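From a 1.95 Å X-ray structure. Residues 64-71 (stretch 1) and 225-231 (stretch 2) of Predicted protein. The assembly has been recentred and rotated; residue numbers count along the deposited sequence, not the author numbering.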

# COMPACT_ATOMS: atom_id res chain seq x y z
N ILE A 64 6.13 -16.35 -19.69
CA ILE A 64 4.94 -15.73 -19.10
C ILE A 64 5.30 -14.47 -18.30
O ILE A 64 5.95 -14.54 -17.25
CB ILE A 64 4.21 -16.72 -18.18
CG1 ILE A 64 3.90 -18.03 -18.91
CG2 ILE A 64 2.93 -16.07 -17.63
CD1 ILE A 64 2.86 -17.88 -20.06
N HIS A 65 4.85 -13.32 -18.80
CA HIS A 65 5.12 -12.02 -18.17
C HIS A 65 4.29 -11.79 -16.91
O HIS A 65 3.47 -12.63 -16.53
CB HIS A 65 4.78 -10.91 -19.18
CG HIS A 65 3.31 -10.69 -19.35
ND1 HIS A 65 2.59 -9.82 -18.56
CD2 HIS A 65 2.42 -11.25 -20.21
CE1 HIS A 65 1.32 -9.85 -18.93
NE2 HIS A 65 1.19 -10.71 -19.93
N GLY A 66 4.49 -10.64 -16.28
CA GLY A 66 3.70 -10.23 -15.14
C GLY A 66 3.23 -8.79 -15.22
O GLY A 66 3.11 -8.23 -16.31
N PHE A 67 2.99 -8.18 -14.05
CA PHE A 67 2.42 -6.84 -13.95
C PHE A 67 3.38 -5.78 -14.47
O PHE A 67 4.57 -5.81 -14.17
CB PHE A 67 2.06 -6.54 -12.49
CG PHE A 67 1.45 -5.19 -12.28
CD1 PHE A 67 0.12 -4.96 -12.61
CD2 PHE A 67 2.17 -4.17 -11.68
CE1 PHE A 67 -0.46 -3.72 -12.39
CE2 PHE A 67 1.59 -2.92 -11.46
CZ PHE A 67 0.27 -2.71 -11.82
N GLY A 68 2.85 -4.83 -15.23
CA GLY A 68 3.67 -3.80 -15.86
C GLY A 68 4.28 -4.24 -17.18
O GLY A 68 4.94 -3.44 -17.86
N SER A 69 4.05 -5.50 -17.55
CA SER A 69 4.62 -6.06 -18.77
C SER A 69 3.55 -6.71 -19.65
O SER A 69 2.38 -6.78 -19.28
CB SER A 69 5.68 -7.11 -18.42
OG SER A 69 6.67 -6.59 -17.55
N THR A 70 3.97 -7.16 -20.83
CA THR A 70 3.18 -8.05 -21.67
C THR A 70 4.17 -9.05 -22.26
O THR A 70 5.31 -9.09 -21.82
CB THR A 70 2.47 -7.29 -22.83
OG1 THR A 70 3.45 -6.74 -23.72
CG2 THR A 70 1.59 -6.17 -22.29
N TRP A 71 3.73 -9.85 -23.23
CA TRP A 71 4.63 -10.75 -23.96
C TRP A 71 5.91 -10.00 -24.35
O TRP A 71 7.00 -10.57 -24.37
CB TRP A 71 3.94 -11.27 -25.24
CG TRP A 71 3.96 -10.22 -26.30
CD1 TRP A 71 3.02 -9.25 -26.50
CD2 TRP A 71 5.00 -9.98 -27.25
NE1 TRP A 71 3.41 -8.43 -27.53
CE2 TRP A 71 4.63 -8.85 -28.00
CE3 TRP A 71 6.22 -10.60 -27.53
CZ2 TRP A 71 5.43 -8.33 -29.02
CZ3 TRP A 71 7.01 -10.09 -28.55
CH2 TRP A 71 6.61 -8.97 -29.28
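Stretch 2 (225-231) ELIEPYS

Stretch 2 enters in a helix that begins earlier in the chain, runs through a short 3-10 segment at Glu228 and Pro229, and reaches Tyr230, which supplies 98 of the 272 Å² buried between the two stretches. Stretch 1 has no regular helix or strand over its contacting residues; its organizing feature is a type II beta turn from Gly66 to Ser69, closed by the backbone bond from Ser69 N to Gly66 O at 3.1 Å. The nearest CA pairs, Ser69 CA with Leu226 CA at 6.5 Å and then Thr70 with Pro229, set the second half of stretch 1 against the middle of stretch 2, but with so short a run they define no strand-like register.

Tyr230 is directed at the turn by its CA-to-CB bond, which points toward stretch 1. With chi1 at -71° (m) and chi2 at -91°, the ring extends until its hydroxyl reaches the turn backbone. There Tyr230 OH donates to Ser69 O at 2.7 Å, an acceptor lying at the ring edge, near its plane, as suits an in-plane phenolic hydrogen. Tyr230 OH is also 3.3 Å from Gly66 O and 3.3 Å from Gly68 N, so the hydroxyl sits among main-chain polar atoms of the turn. Behind it, Tyr230 N bonds to Ile227 O at 2.7 Å, tying the tyrosine backbone to the helical residues.

His65 adopts chi1 74° (p) and chi2 89°, which bring its ring over its own chain: ND1 donates to Gly66 O at 2.8 Å with an N-H...O angle of 162°. Gly66 O thus receives both this side chain and the turn amide. Although His65 ND1 is also 3.1 Å from Ser69 O, the angle is too poor for a hydrogen bond. NE2 is satisfied elsewhere in the structure.

Phe67 starts sideways, but chi1 -179° (t) carries its ring nearer, with CD1 4.2 Å from Tyr230 CE1. The ring centroids are 5.6 Å apart and the planes meet at 66°, an oblique packing. Gly68, at phi/psi 85/-4, occupies a conformation in which a CB would jam against the preceding carbonyl oxygen; that local strain alone calls for glycine.

Beyond the tyrosine, Thr70 (chi1 65°, p) lays CG2 3.8 Å from Pro229 CB, an apolar contact on the proline ring. Water 1 joins the backbones by donating to Gly68 O at 2.8 Å and Leu226 O at 2.7 Å, bridging carbonyls that stand 4.0 Å apart and cannot bond to each other.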

# COMPACT_ATOMS: atom_id res chain seq x y z
N GLU A 225 5.26 3.13 -24.06
CA GLU A 225 5.06 1.80 -24.65
C GLU A 225 4.71 0.74 -23.61
O GLU A 225 3.88 -0.14 -23.87
CB GLU A 225 6.30 1.37 -25.43
CG GLU A 225 6.58 2.23 -26.63
CD GLU A 225 7.81 1.77 -27.39
OE1 GLU A 225 8.35 0.69 -27.05
OE2 GLU A 225 8.22 2.48 -28.32
N LEU A 226 5.35 0.81 -22.45
CA LEU A 226 5.07 -0.12 -21.35
C LEU A 226 3.72 0.15 -20.67
O LEU A 226 3.08 -0.76 -20.16
CB LEU A 226 6.19 -0.07 -20.31
CG LEU A 226 7.52 -0.59 -20.84
CD1 LEU A 226 8.64 -0.39 -19.82
CD2 LEU A 226 7.37 -2.07 -21.19
N ILE A 227 3.30 1.41 -20.67
CA ILE A 227 2.12 1.81 -19.92
C ILE A 227 0.83 1.76 -20.75
O ILE A 227 -0.25 1.48 -20.21
CB ILE A 227 2.32 3.19 -19.26
CG1 ILE A 227 3.49 3.10 -18.28
CG2 ILE A 227 1.04 3.63 -18.56
CD1 ILE A 227 3.99 4.45 -17.73
N GLU A 228 0.95 2.00 -22.05
CA GLU A 228 -0.22 1.93 -22.93
C GLU A 228 -1.06 0.67 -22.71
O GLU A 228 -2.29 0.75 -22.76
CB GLU A 228 0.19 2.08 -24.41
CG GLU A 228 -0.98 2.03 -25.40
CD GLU A 228 -1.30 0.63 -25.90
OE1 GLU A 228 -0.49 -0.29 -25.68
OE2 GLU A 228 -2.37 0.46 -26.54
N PRO A 229 -0.41 -0.48 -22.47
CA PRO A 229 -1.21 -1.71 -22.29
C PRO A 229 -2.00 -1.72 -20.98
O PRO A 229 -2.89 -2.56 -20.82
CB PRO A 229 -0.15 -2.82 -22.28
CG PRO A 229 1.02 -2.24 -23.01
CD PRO A 229 1.03 -0.79 -22.59
N TYR A 230 -1.70 -0.79 -20.09
CA TYR A 230 -2.34 -0.71 -18.77
C TYR A 230 -3.05 0.63 -18.59
O TYR A 230 -3.14 1.16 -17.48
CB TYR A 230 -1.29 -0.89 -17.66
CG TYR A 230 -0.77 -2.30 -17.56
CD1 TYR A 230 -1.38 -3.24 -16.72
CD2 TYR A 230 0.33 -2.71 -18.32
CE1 TYR A 230 -0.91 -4.55 -16.64
CE2 TYR A 230 0.80 -4.02 -18.25
CZ TYR A 230 0.19 -4.92 -17.41
OH TYR A 230 0.66 -6.22 -17.34
N SER A 231 -3.55 1.19 -19.69
CA SER A 231 -4.03 2.57 -19.67
C SER A 231 -5.54 2.70 -19.61
O SER A 231 -6.06 3.82 -19.66
CB SER A 231 -3.48 3.34 -20.87
OG SER A 231 -3.92 2.77 -22.10
O HOH W 1 3.77 -3.35 -20.37